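Local coordinates for protein epidermin leader peptide processing serine protease EpiP (Staphylococcus aureus subsp. aureus, PDB 3QFH) that probably acts as a subtilisin-like serine endopeptidase that cuts the leader peptide from the precursor of the lantibiotic epidermin, at residues G279-V285 with E327-G332; F144-N150 with G166-V171; S114-L118 with I192-N197; T79-C83 with K210-L214; L260-N265 with V306-N312. The contacts are given in a common frame with arbitrary orientation. Residue numbers count along the deposited sequence, not the author numbering.

In the fold
Interactions 1, 2, 3 and 5 join loops, a helix and an edge strand in and around the parallel sheet of the catalytic domain, whereas interaction 4 brings what is probably the propeptide tail against it. Only interaction 3 is buried, one tyrosine hydrogen bond amid apolar groups; the others are partly so. Interactions 1 and 5 alternate along the chain, nearest atoms about 5 Å apart, and both use amide side chains, interaction 1 adding backbone pairing. Interaction 4 holds the start of helix 213-225, interaction 5 part of 254-269; each touches the other's helix and strand 237-241, but interaction 4 has no hydrogen bond across it. Interaction 2, at strand 149-150, lies across the chain's centre from interaction 1.

Interaction 1: residues G279-V285 with E327-G332; sequences GNDGIDV and EFSNFG
Two irregular loops run side by side in the same direction, with G282 nearest F328 (CA-CA 4.1 Å) and D284 nearest G332 (5.0 Å). D284 and F331 form a single parallel bridge: F331 N donates to I283 O (3.1 Å) and V285 N to F331 O (2.9 Å). Upstream, N330 N donates to G279 O (2.9 Å). G282 turns the first loop with positive phi and psi (57/34); a CB there would clash with E327 O. N330 (chi1 m) inserts its amide into this turn, where OD1 accepts from D281 N (3.0 Å) and I283 N (3.1 Å), while ND2 reaches D305 and Y238. The F331 ring (chi1 p) lays one face over D284 CA, and its CZ meets D284 CB at 3.7 Å. N280, bonded through OD1 to T382 N, occupies the Gly-Asn position that supplies the oxyanion-hole asparagine in subtilisins. With one amide oxygen accepting from two backbone NH groups, the loop behind this asparagine is held by polar bonds without regular structure.

Interaction 2: residues F144-N150 with G166-V171; sequences FSTDSKN and GDVHDV
The backbone and side chain of N150 make the two direct hydrogen bonds of this contact. N150 N donates to V168 O (2.7 Å), and, with chi1 t directing the side chain at the opposing loop, N150 ND2 donates to D167 O (3.0 Å). A water continues the chain of bonds, accepting from N150 ND2 (3.0 Å) and from G166 N (2.9 Å); N150 OD1 turns instead to V152 N. The acceptors lie in a type I turn from D167 to D170, where D167 OD1 takes H169 N (3.1 Å) in an Asx turn. Another type I turn, S145 to S148, leads into strand 149-150, and S145 OG accepts from D147 N (3.1 Å) as an ST turn. CA atoms are nearest at N150-V168 (4.8 Å) and K149-H169 (5.1 Å), so the segments meet in opposite directions. K149 CA also approaches V168 O (3.4 Å), while the end of its side chain leads away to D147 O and a salt bridge with D226. Outward, V171 (chi1 m) packs its CG1 against K149 O (3.3 Å) and its CG2 near the edge of the F144 ring (CZ at 3.8 Å). S148 and K149 bond to strand 200-204. The whole is two turns beside the edge strand of the parallel sheet in the alpha/beta, subtilisin-like domain, the second preceding the helix that carries H177, probably the catalytic histidine.

Interaction 3: residues S114-L118 with I192-N197; sequences SYDDL and IGVAPN
The aromatic side chain of Y115 is the main projection here, and the bend at I192-P196 is the hollow that receives it. Y115 belongs to a short 3-10 turn (114-116), in which D117 N bonds to S114 O at 3.0 Å; L118 follows in extended conformation (-66/152). Both residues point CA-to-CB at the other segment with chi1 m. The backbones stay apart, with CA-CA distances of 8.6 Å for Y115-V194 and 8.4 Å for L118-A195, so side chains bridge the gap. At the tip of the tyrosine, OH lies 3.5 Å from I192 CG2, and along the ring edge CE1 meets P196 CD at 3.7 Å. A second, smaller bump is L118, whose CD1 rests 4.1 Å from P196 CG and close to the side chain of N197; the proline ring is thus touched by both residues. V194 turns its CA-to-CB bond away, and its side chain packs on M105 and I108 of helix 103-108 and on L395 of helix 382-400. The Gly-Val-Ala-Pro sequence at 193-196 is familiar in subtilases, where it leads from the histidine-bearing helix into the next strand of the parallel sheet, here 200-204. At the bottom of the hollow, Y115 OH donates to G193 O (2.6 Å), so a short polar bond satisfies the hydroxyl and a backbone carbonyl within a mainly apolar, largely buried contact.

Interaction 4: residues T79-C83 with K210-L214; sequences TCSTC and KTELL
The chain 79-83, extended at T79 and C80 and bending at T82, passes the start of helix 213-225 with end-to-end directions of the touching parts 110° apart; the nearest CA atoms, C83 and T211, are 7.3 Å apart. In the second segment K210-E212 is extended, E212 is the N-cap, and L213 begins the helix. Apolar contacts dominate. T82 CG2 lies 3.5 Å from L213 CD1, while C83 (chi1 m) sets its SG 3.5 Å from T211 CG2 and 3.9 Å from L213 CD2. L213 (chi1 m, chi2 t) is flanked by both residues, and packs on S237 and I239 of strand 237-241. E212 OE1 lies 3.2 Å from the methyl CG2 of T79, and S81 OG stays 4.0 Å from K210 NZ; neither is a hydrogen bond. E212 and T79 have their polar partners elsewhere: E212 forms a salt bridge with R158, and its OE2 shares Q55 with T79 OG1, which also bonds S24. C83 is the last ordered residue before a gap in the model, probably near the end of the propeptide. A tail running here between the start of this helix and strand 237-241 is consistent with how subtilisin propeptides enter the substrate cleft. With no hydrogen bond between the segments, the fit rests on van der Waals contact; polar links run through Q55, between T79 and E212, or to a neighbour, as from T82 OG1 to Y238 O.

Interaction 5: residues L260-N265 with V306-N312; sequences LQKAIN and VPASMDN
V306, just ahead of a cis peptide bond, opens the second segment by setting its CG2 3.7 Å from CD2 of L260, whose chi1 t and chi2 p bring that methyl forward. P307 follows that cis bond and packs its CB against both L260 CD2 (3.9 Å) and I264 CD1 (3.6 Å). A type I turn from P307 to M310, closed by M310 N to P307 O (3.0 Å), then carries A308 and S309 around and returns the chain to helix 254-269. M310, with chi1 m and chi2 and chi3 t, stretches over the helix surface: its CE lies 3.8 Å from L260 CB, and its SD 3.9 Å from I264 CD1. At D311 the contact turns polar. The Q261 amide (chi1 t, chi2 p) pairs with the D311 backbone, OE1 accepting from D311 N (2.9 Å) and NE2 donating to D311 O (3.0 Å). N312 ND2 donates to N265 OD1 (2.9 Å); a water gives hydrogen bonds to both I264 O (2.8 Å) and N312 O (3.1 Å). The nearest CA pairs, L260-P307 (7.2 Å), Q261-M310 (6.6 Å) and I264-N312 (6.9 Å), follow the helix in step with the loop. The contact thus seats the loop before sheet strand 314-319 on a helix of the alpha/beta fold: L260 and I264 give an apolar face, while Q261 and N265 use amides that match backbone and side-chain partners toward the exposed end.

Interaction 1: residues G279-V285 with E327-G332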
# COMPACT_ATOMS: atom_id res chain seq x y z
N GLY A 279 6.90 -1.36 7.35
CA GLY A 279 6.58 -2.68 7.89
C GLY A 279 6.13 -2.55 9.33
O GLY A 279 6.30 -1.49 9.96
N ASN A 280 5.57 -3.65 9.84
CA ASN A 280 5.05 -3.71 11.18
C ASN A 280 5.84 -4.63 12.11
O ASN A 280 5.26 -5.27 12.96
CB ASN A 280 3.58 -4.17 11.14
CG ASN A 280 2.67 -3.15 10.48
OD1 ASN A 280 2.08 -2.32 11.16
ND2 ASN A 280 2.60 -3.17 9.16
N ASP A 281 7.15 -4.66 11.98
CA ASP A 281 7.96 -5.56 12.81
C ASP A 281 8.86 -4.83 13.77
O ASP A 281 9.73 -5.43 14.39
CB ASP A 281 8.77 -6.46 11.90
CG ASP A 281 7.88 -7.32 11.04
OD1 ASP A 281 7.06 -8.06 11.61
OD2 ASP A 281 7.99 -7.27 9.81
N GLY A 282 8.67 -3.52 13.89
CA GLY A 282 9.46 -2.70 14.80
C GLY A 282 10.96 -2.76 14.56
O GLY A 282 11.74 -2.66 15.51
N ILE A 283 11.38 -2.90 13.32
CA ILE A 283 12.82 -2.99 13.08
C ILE A 283 13.41 -1.76 12.35
O ILE A 283 12.74 -1.10 11.54
CB ILE A 283 13.19 -4.28 12.31
CG1 ILE A 283 12.76 -4.21 10.86
CG2 ILE A 283 12.59 -5.52 12.99
CD1 ILE A 283 13.02 -5.51 10.12
N ASP A 284 14.66 -1.46 12.70
CA ASP A 284 15.43 -0.41 12.04
C ASP A 284 15.90 -1.09 10.76
O ASP A 284 16.74 -2.00 10.79
CB ASP A 284 16.62 0.02 12.91
CG ASP A 284 17.46 1.14 12.27
OD1 ASP A 284 18.14 1.85 13.03
OD2 ASP A 284 17.45 1.34 11.03
N VAL A 285 15.36 -0.65 9.63
CA VAL A 285 15.67 -1.30 8.36
C VAL A 285 17.13 -1.20 7.91
O VAL A 285 17.49 -1.81 6.93
CB VAL A 285 14.78 -0.79 7.24
CG1 VAL A 285 13.32 -1.12 7.55
CG2 VAL A 285 15.02 0.70 7.02
N GLU A 327 5.25 1.01 18.58
CA GLU A 327 6.28 0.01 18.87
C GLU A 327 6.46 -1.00 17.72
O GLU A 327 7.53 -1.55 17.52
CB GLU A 327 5.99 -0.73 20.19
CG GLU A 327 4.79 -1.68 20.19
CD GLU A 327 3.42 -1.00 20.26
OE1 GLU A 327 2.43 -1.75 20.28
OE2 GLU A 327 3.33 0.26 20.30
N PHE A 328 5.41 -1.21 16.94
CA PHE A 328 5.48 -2.14 15.83
C PHE A 328 5.95 -1.50 14.52
O PHE A 328 6.15 -2.19 13.54
CB PHE A 328 4.10 -2.78 15.59
CG PHE A 328 2.96 -1.77 15.42
CD1 PHE A 328 2.02 -1.59 16.43
CD2 PHE A 328 2.82 -1.04 14.26
CE1 PHE A 328 0.98 -0.69 16.30
CE2 PHE A 328 1.77 -0.13 14.10
CZ PHE A 328 0.85 0.05 15.13
N SER A 329 6.14 -0.18 14.49
CA SER A 329 6.50 0.45 13.22
C SER A 329 7.97 0.28 12.85
O SER A 329 8.86 0.53 13.64
CB SER A 329 6.20 1.95 13.24
OG SER A 329 6.32 2.50 11.92
N ASN A 330 8.21 -0.18 11.64
CA ASN A 330 9.57 -0.16 11.14
C ASN A 330 9.97 1.32 11.04
O ASN A 330 9.11 2.23 11.04
CB ASN A 330 9.69 -0.84 9.78
CG ASN A 330 9.61 -2.36 9.85
OD1 ASN A 330 9.40 -2.97 10.92
ND2 ASN A 330 9.79 -2.99 8.71
N PHE A 331 11.27 1.56 10.97
CA PHE A 331 11.80 2.90 10.84
C PHE A 331 13.25 2.83 10.39
O PHE A 331 13.81 1.74 10.18
CB PHE A 331 11.73 3.60 12.20
CG PHE A 331 12.59 2.95 13.24
CD1 PHE A 331 13.83 3.48 13.57
CD2 PHE A 331 12.17 1.79 13.89
CE1 PHE A 331 14.63 2.89 14.53
CE2 PHE A 331 12.96 1.18 14.85
CZ PHE A 331 14.20 1.73 15.17
N GLY A 332 13.87 4.00 10.28
CA GLY A 332 15.29 4.12 9.98
C GLY A 332 15.64 5.26 9.05
O GLY A 332 14.78 5.80 8.35

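Interaction 2: residues F144-N150 with G166-V171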
# COMPACT_ATOMS: atom_id res chain seq x y z
N PHE A 144 -17.11 5.18 -3.42
CA PHE A 144 -16.68 4.03 -4.18
C PHE A 144 -16.79 4.29 -5.68
O PHE A 144 -17.84 4.65 -6.15
CB PHE A 144 -17.54 2.81 -3.84
CG PHE A 144 -17.13 1.59 -4.60
CD1 PHE A 144 -17.90 1.13 -5.66
CD2 PHE A 144 -15.94 0.93 -4.29
CE1 PHE A 144 -17.50 0.01 -6.37
CE2 PHE A 144 -15.53 -0.17 -5.00
CZ PHE A 144 -16.32 -0.64 -6.05
N SER A 145 -15.71 4.07 -6.41
CA SER A 145 -15.75 4.23 -7.86
C SER A 145 -15.95 2.87 -8.55
O SER A 145 -15.29 1.88 -8.20
CB SER A 145 -14.46 4.86 -8.38
OG SER A 145 -14.38 4.75 -9.80
N THR A 146 -16.84 2.84 -9.53
CA THR A 146 -17.08 1.62 -10.30
C THR A 146 -15.91 1.27 -11.24
O THR A 146 -15.96 0.26 -11.92
CB THR A 146 -18.39 1.66 -11.07
OG1 THR A 146 -18.37 2.77 -11.98
CG2 THR A 146 -19.58 1.77 -10.10
N ASP A 147 -14.88 2.10 -11.28
CA ASP A 147 -13.68 1.80 -12.07
C ASP A 147 -12.77 0.86 -11.28
O ASP A 147 -11.70 0.47 -11.75
CB ASP A 147 -12.95 3.08 -12.45
CG ASP A 147 -13.75 3.96 -13.39
OD1 ASP A 147 -14.62 3.41 -14.12
OD2 ASP A 147 -13.52 5.19 -13.43
N SER A 148 -13.18 0.49 -10.07
CA SER A 148 -12.39 -0.42 -9.26
C SER A 148 -12.21 -1.75 -10.00
O SER A 148 -13.13 -2.20 -10.70
CB SER A 148 -13.08 -0.63 -7.92
OG SER A 148 -13.07 0.56 -7.15
N LYS A 149 -11.04 -2.36 -9.89
CA LYS A 149 -10.78 -3.59 -10.62
C LYS A 149 -10.16 -4.71 -9.80
O LYS A 149 -9.48 -4.48 -8.80
CB LYS A 149 -9.88 -3.29 -11.81
CG LYS A 149 -10.49 -2.28 -12.78
CD LYS A 149 -9.55 -1.93 -13.90
CE LYS A 149 -10.16 -0.87 -14.85
NZ LYS A 149 -10.49 0.45 -14.20
N ASN A 150 -10.41 -5.94 -10.24
CA ASN A 150 -9.86 -7.14 -9.63
C ASN A 150 -8.63 -7.60 -10.40
O ASN A 150 -8.74 -7.85 -11.58
CB ASN A 150 -10.89 -8.27 -9.68
CG ASN A 150 -10.36 -9.58 -9.12
OD1 ASN A 150 -9.47 -9.60 -8.28
ND2 ASN A 150 -10.93 -10.68 -9.57
N GLY A 166 -11.60 -14.67 -11.85
CA GLY A 166 -10.86 -13.71 -12.67
C GLY A 166 -11.75 -12.59 -13.19
O GLY A 166 -11.37 -11.83 -14.07
N ASP A 167 -12.95 -12.48 -12.63
CA ASP A 167 -13.90 -11.44 -13.01
C ASP A 167 -13.29 -10.06 -12.70
O ASP A 167 -12.94 -9.78 -11.57
CB ASP A 167 -15.20 -11.67 -12.22
CG ASP A 167 -16.26 -10.64 -12.50
OD1 ASP A 167 -15.98 -9.58 -13.11
OD2 ASP A 167 -17.41 -10.89 -12.08
N VAL A 168 -13.17 -9.21 -13.72
CA VAL A 168 -12.53 -7.89 -13.59
C VAL A 168 -13.19 -6.92 -12.62
O VAL A 168 -12.50 -6.15 -11.98
CB VAL A 168 -12.36 -7.21 -14.98
CG1 VAL A 168 -12.08 -5.71 -14.83
CG2 VAL A 168 -11.25 -7.89 -15.75
N HIS A 169 -14.52 -6.94 -12.49
CA HIS A 169 -15.18 -6.01 -11.58
C HIS A 169 -15.43 -6.55 -10.17
O HIS A 169 -15.96 -5.83 -9.33
CB HIS A 169 -16.50 -5.52 -12.17
CG HIS A 169 -16.35 -4.79 -13.46
ND1 HIS A 169 -15.66 -3.60 -13.56
CD2 HIS A 169 -16.84 -5.04 -14.70
CE1 HIS A 169 -15.71 -3.17 -14.81
NE2 HIS A 169 -16.42 -4.02 -15.52
N ASP A 170 -15.07 -7.80 -9.89
CA ASP A 170 -15.32 -8.37 -8.56
C ASP A 170 -14.28 -7.90 -7.57
O ASP A 170 -13.19 -8.50 -7.46
CB ASP A 170 -15.33 -9.91 -8.60
CG ASP A 170 -15.58 -10.55 -7.23
OD1 ASP A 170 -15.67 -9.83 -6.21
OD2 ASP A 170 -15.68 -11.79 -7.15
N VAL A 171 -14.58 -6.84 -6.84
CA VAL A 171 -13.64 -6.35 -5.83
C VAL A 171 -14.16 -6.52 -4.41
O VAL A 171 -13.69 -5.84 -3.51
CB VAL A 171 -13.20 -4.89 -6.06
CG1 VAL A 171 -12.45 -4.78 -7.41
CG2 VAL A 171 -14.37 -3.92 -5.98
O HOH W 1 -10.34 -13.66 -9.47

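Interaction 3: residues S114-L118 with I192-N197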
# COMPACT_ATOMS: atom_id res chain seq x y z
N SER A 114 -10.12 21.17 10.12
CA SER A 114 -9.62 21.15 8.76
C SER A 114 -10.71 20.78 7.71
O SER A 114 -10.56 21.12 6.52
CB SER A 114 -8.39 20.27 8.61
OG SER A 114 -8.71 18.92 8.70
N TYR A 115 -11.79 20.13 8.14
CA TYR A 115 -12.87 19.80 7.19
C TYR A 115 -13.61 21.06 6.71
O TYR A 115 -14.36 20.99 5.74
CB TYR A 115 -13.87 18.78 7.76
CG TYR A 115 -13.24 17.43 8.01
CD1 TYR A 115 -12.87 16.61 6.95
CD2 TYR A 115 -13.02 16.97 9.28
CE1 TYR A 115 -12.28 15.37 7.16
CE2 TYR A 115 -12.43 15.73 9.51
CZ TYR A 115 -12.07 14.94 8.45
OH TYR A 115 -11.49 13.71 8.68
N ASP A 116 -13.41 22.20 7.36
CA ASP A 116 -14.04 23.45 6.87
C ASP A 116 -13.16 24.15 5.83
O ASP A 116 -13.57 25.14 5.25
CB ASP A 116 -14.37 24.38 8.04
CG ASP A 116 -15.40 23.77 8.99
OD1 ASP A 116 -16.43 23.27 8.50
OD2 ASP A 116 -15.17 23.79 10.22
N ASP A 117 -11.96 23.62 5.61
CA ASP A 117 -11.00 24.18 4.65
C ASP A 117 -10.78 23.24 3.46
O ASP A 117 -9.79 23.38 2.74
CB ASP A 117 -9.65 24.38 5.37
CG ASP A 117 -9.78 25.29 6.60
OD1 ASP A 117 -10.49 26.30 6.51
OD2 ASP A 117 -9.16 25.00 7.65
N LEU A 118 -11.67 22.27 3.25
CA LEU A 118 -11.51 21.33 2.13
C LEU A 118 -11.67 22.05 0.79
O LEU A 118 -12.35 23.06 0.73
CB LEU A 118 -12.56 20.22 2.19
CG LEU A 118 -12.45 19.22 3.35
CD1 LEU A 118 -13.67 18.31 3.35
CD2 LEU A 118 -11.18 18.43 3.26
N ILE A 192 -15.62 9.43 9.63
CA ILE A 192 -15.10 10.36 8.61
C ILE A 192 -13.62 10.06 8.29
O ILE A 192 -12.80 9.99 9.19
CB ILE A 192 -15.16 11.82 9.08
CG1 ILE A 192 -16.54 12.16 9.67
CG2 ILE A 192 -14.77 12.74 7.95
CD1 ILE A 192 -17.66 12.01 8.72
N GLY A 193 -13.30 9.89 7.02
CA GLY A 193 -11.91 9.68 6.60
C GLY A 193 -11.18 11.00 6.40
O GLY A 193 -11.73 12.08 6.67
N VAL A 194 -9.96 10.93 5.90
CA VAL A 194 -9.16 12.14 5.71
C VAL A 194 -9.68 12.96 4.55
O VAL A 194 -9.71 14.17 4.63
CB VAL A 194 -7.64 11.80 5.49
CG1 VAL A 194 -6.80 13.08 5.19
CG2 VAL A 194 -7.10 11.09 6.71
N ALA A 195 -10.15 12.28 3.51
CA ALA A 195 -10.63 12.93 2.29
C ALA A 195 -12.05 12.48 1.98
O ALA A 195 -12.27 11.71 1.05
CB ALA A 195 -9.66 12.56 1.10
N PRO A 196 -13.04 12.98 2.75
CA PRO A 196 -14.43 12.53 2.66
C PRO A 196 -15.22 12.82 1.39
O PRO A 196 -16.30 12.26 1.23
CB PRO A 196 -15.10 13.22 3.86
CG PRO A 196 -14.23 14.35 4.21
CD PRO A 196 -12.84 13.99 3.80
N ASN A 197 -14.69 13.68 0.50
CA ASN A 197 -15.38 14.01 -0.75
C ASN A 197 -14.67 13.45 -2.00
O ASN A 197 -15.14 13.62 -3.10
CB ASN A 197 -15.52 15.52 -0.87
CG ASN A 197 -16.27 16.14 0.32
OD1 ASN A 197 -17.13 15.52 0.93
ND2 ASN A 197 -15.93 17.38 0.64

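Interaction 4: residues T79-C83 with K210-L214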
# COMPACT_ATOMS: atom_id res chain seq x y z
N THR A 79 8.88 -18.36 -8.57
CA THR A 79 8.09 -17.41 -7.80
C THR A 79 8.08 -17.92 -6.36
O THR A 79 7.87 -19.11 -6.14
CB THR A 79 6.64 -17.37 -8.30
OG1 THR A 79 6.62 -17.29 -9.73
CG2 THR A 79 5.88 -16.21 -7.68
N CYS A 80 8.31 -17.04 -5.39
CA CYS A 80 8.30 -17.49 -3.97
C CYS A 80 7.34 -16.71 -3.08
O CYS A 80 6.76 -15.71 -3.51
CB CYS A 80 9.72 -17.46 -3.40
SG CYS A 80 10.79 -18.76 -4.10
N SER A 81 7.16 -17.19 -1.84
CA SER A 81 6.26 -16.57 -0.85
C SER A 81 6.97 -15.56 0.08
O SER A 81 7.26 -15.84 1.26
CB SER A 81 5.54 -17.64 -0.02
OG SER A 81 4.68 -18.40 -0.84
N THR A 82 7.20 -14.38 -0.48
CA THR A 82 7.87 -13.27 0.20
C THR A 82 6.94 -12.42 1.09
O THR A 82 7.36 -11.92 2.14
CB THR A 82 8.58 -12.36 -0.84
OG1 THR A 82 8.76 -11.04 -0.29
CG2 THR A 82 7.77 -12.24 -2.13
N CYS A 83 5.68 -12.26 0.68
CA CYS A 83 4.70 -11.47 1.43
C CYS A 83 4.49 -11.99 2.85
O CYS A 83 4.76 -11.28 3.82
CB CYS A 83 3.36 -11.45 0.69
SG CYS A 83 3.46 -10.74 -0.98
N LYS A 210 -3.06 -15.94 -0.23
CA LYS A 210 -1.97 -14.98 -0.32
C LYS A 210 -2.06 -14.16 -1.61
O LYS A 210 -2.89 -14.43 -2.49
CB LYS A 210 -0.62 -15.71 -0.25
CG LYS A 210 -0.39 -16.45 1.06
CD LYS A 210 0.95 -17.18 1.08
CE LYS A 210 1.17 -17.86 2.43
NZ LYS A 210 2.48 -18.60 2.52
N THR A 211 -1.20 -13.16 -1.70
CA THR A 211 -1.11 -12.33 -2.89
C THR A 211 0.23 -12.65 -3.57
O THR A 211 1.08 -13.33 -2.99
CB THR A 211 -1.19 -10.84 -2.52
OG1 THR A 211 -1.28 -10.03 -3.71
CG2 THR A 211 0.02 -10.41 -1.69
N GLU A 212 0.40 -12.19 -4.80
CA GLU A 212 1.65 -12.34 -5.54
C GLU A 212 2.14 -10.92 -5.77
O GLU A 212 1.33 -10.03 -6.05
CB GLU A 212 1.41 -12.99 -6.91
CG GLU A 212 1.02 -14.48 -6.93
CD GLU A 212 2.21 -15.44 -6.85
OE1 GLU A 212 3.24 -15.10 -6.23
OE2 GLU A 212 2.11 -16.55 -7.39
N LEU A 213 3.45 -10.69 -5.65
CA LEU A 213 3.98 -9.35 -5.90
C LEU A 213 3.72 -8.92 -7.34
O LEU A 213 3.59 -7.74 -7.62
CB LEU A 213 5.47 -9.23 -5.54
CG LEU A 213 5.80 -9.25 -4.04
CD1 LEU A 213 7.31 -9.16 -3.82
CD2 LEU A 213 5.12 -8.12 -3.30
N LEU A 214 3.63 -9.88 -8.25
CA LEU A 214 3.31 -9.57 -9.62
C LEU A 214 1.89 -9.00 -9.76
O LEU A 214 1.65 -8.19 -10.64
CB LEU A 214 3.47 -10.78 -10.53
CG LEU A 214 4.92 -11.24 -10.74
CD1 LEU A 214 4.93 -12.51 -11.60
CD2 LEU A 214 5.75 -10.16 -11.36

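Interaction 5: residues L260-N265 with V306-N312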
# COMPACT_ATOMS: atom_id res chain seq x y z
N LEU A 260 8.12 -4.77 -9.34
CA LEU A 260 7.60 -3.81 -8.36
C LEU A 260 8.23 -2.41 -8.47
O LEU A 260 7.51 -1.41 -8.48
CB LEU A 260 7.74 -4.37 -6.94
CG LEU A 260 7.03 -3.58 -5.84
CD1 LEU A 260 5.54 -3.32 -6.21
CD2 LEU A 260 7.13 -4.33 -4.52
N GLN A 261 9.56 -2.33 -8.56
CA GLN A 261 10.22 -1.04 -8.70
C GLN A 261 9.85 -0.42 -10.05
O GLN A 261 9.65 0.78 -10.14
CB GLN A 261 11.75 -1.15 -8.60
CG GLN A 261 12.47 0.20 -8.75
CD GLN A 261 12.13 1.16 -7.62
OE1 GLN A 261 12.75 1.12 -6.57
NE2 GLN A 261 11.14 2.02 -7.84
N LYS A 262 9.75 -1.24 -11.10
CA LYS A 262 9.37 -0.71 -12.42
C LYS A 262 7.92 -0.23 -12.43
O LYS A 262 7.61 0.76 -13.07
CB LYS A 262 9.64 -1.72 -13.55
CG LYS A 262 11.12 -1.92 -13.82
CD LYS A 262 11.42 -3.14 -14.72
CE LYS A 262 10.89 -2.98 -16.14
NZ LYS A 262 11.25 -4.16 -17.02
N ALA A 263 7.05 -0.90 -11.70
CA ALA A 263 5.64 -0.48 -11.61
C ALA A 263 5.58 0.93 -10.97
O ALA A 263 4.91 1.82 -11.48
CB ALA A 263 4.83 -1.47 -10.78
N ILE A 264 6.28 1.09 -9.85
CA ILE A 264 6.38 2.36 -9.12
C ILE A 264 6.91 3.51 -10.03
O ILE A 264 6.36 4.62 -10.04
CB ILE A 264 7.27 2.18 -7.85
CG1 ILE A 264 6.53 1.28 -6.86
CG2 ILE A 264 7.61 3.52 -7.19
CD1 ILE A 264 7.36 0.80 -5.70
N ASN A 265 7.94 3.24 -10.81
CA ASN A 265 8.51 4.25 -11.70
C ASN A 265 7.58 4.53 -12.87
O ASN A 265 7.53 5.65 -13.38
CB ASN A 265 9.91 3.84 -12.15
CG ASN A 265 10.92 3.81 -10.99
OD1 ASN A 265 10.67 4.35 -9.92
ND2 ASN A 265 12.06 3.19 -11.22
N VAL A 306 9.92 -4.18 1.00
CA VAL A 306 9.41 -3.54 -0.21
C VAL A 306 7.87 -3.51 -0.26
O VAL A 306 7.20 -4.39 0.26
CB VAL A 306 9.96 -4.21 -1.48
CG1 VAL A 306 11.47 -4.37 -1.37
CG2 VAL A 306 9.31 -5.54 -1.74
N PRO A 307 7.30 -2.49 -0.91
CA PRO A 307 7.97 -1.39 -1.60
C PRO A 307 8.40 -0.22 -0.71
O PRO A 307 8.89 0.78 -1.23
CB PRO A 307 6.90 -0.92 -2.59
CG PRO A 307 5.61 -1.17 -1.87
CD PRO A 307 5.83 -2.40 -1.03
N ALA A 308 8.27 -0.34 0.61
CA ALA A 308 8.60 0.77 1.52
C ALA A 308 10.00 1.34 1.35
O ALA A 308 10.18 2.54 1.52
CB ALA A 308 8.36 0.37 2.99
N SER A 309 10.98 0.50 1.05
CA SER A 309 12.37 0.96 0.93
C SER A 309 12.77 1.22 -0.52
O SER A 309 13.92 1.48 -0.79
CB SER A 309 13.33 -0.09 1.52
OG SER A 309 13.24 -1.30 0.78
N MET A 310 11.83 1.16 -1.45
CA MET A 310 12.16 1.36 -2.86
C MET A 310 12.22 2.82 -3.26
O MET A 310 11.81 3.70 -2.53
CB MET A 310 11.17 0.61 -3.75
CG MET A 310 11.45 -0.90 -3.87
SD MET A 310 10.17 -1.70 -4.86
CE MET A 310 10.90 -3.31 -5.19
N ASP A 311 12.75 3.08 -4.45
CA ASP A 311 12.84 4.45 -4.94
C ASP A 311 11.46 4.96 -5.35
O ASP A 311 10.61 4.18 -5.83
CB ASP A 311 13.78 4.52 -6.14
CG ASP A 311 15.20 4.05 -5.80
OD1 ASP A 311 15.64 4.24 -4.64
OD2 ASP A 311 15.86 3.50 -6.71
N ASN A 312 11.26 6.26 -5.16
CA ASN A 312 10.05 6.95 -5.55
C ASN A 312 8.76 6.54 -4.83
O ASN A 312 7.69 6.49 -5.42
CB ASN A 312 9.90 6.85 -7.05
CG ASN A 312 11.06 7.49 -7.78
OD1 ASN A 312 11.40 8.62 -7.50
ND2 ASN A 312 11.66 6.76 -8.73
O HOH W 2 5.95 6.49 -7.99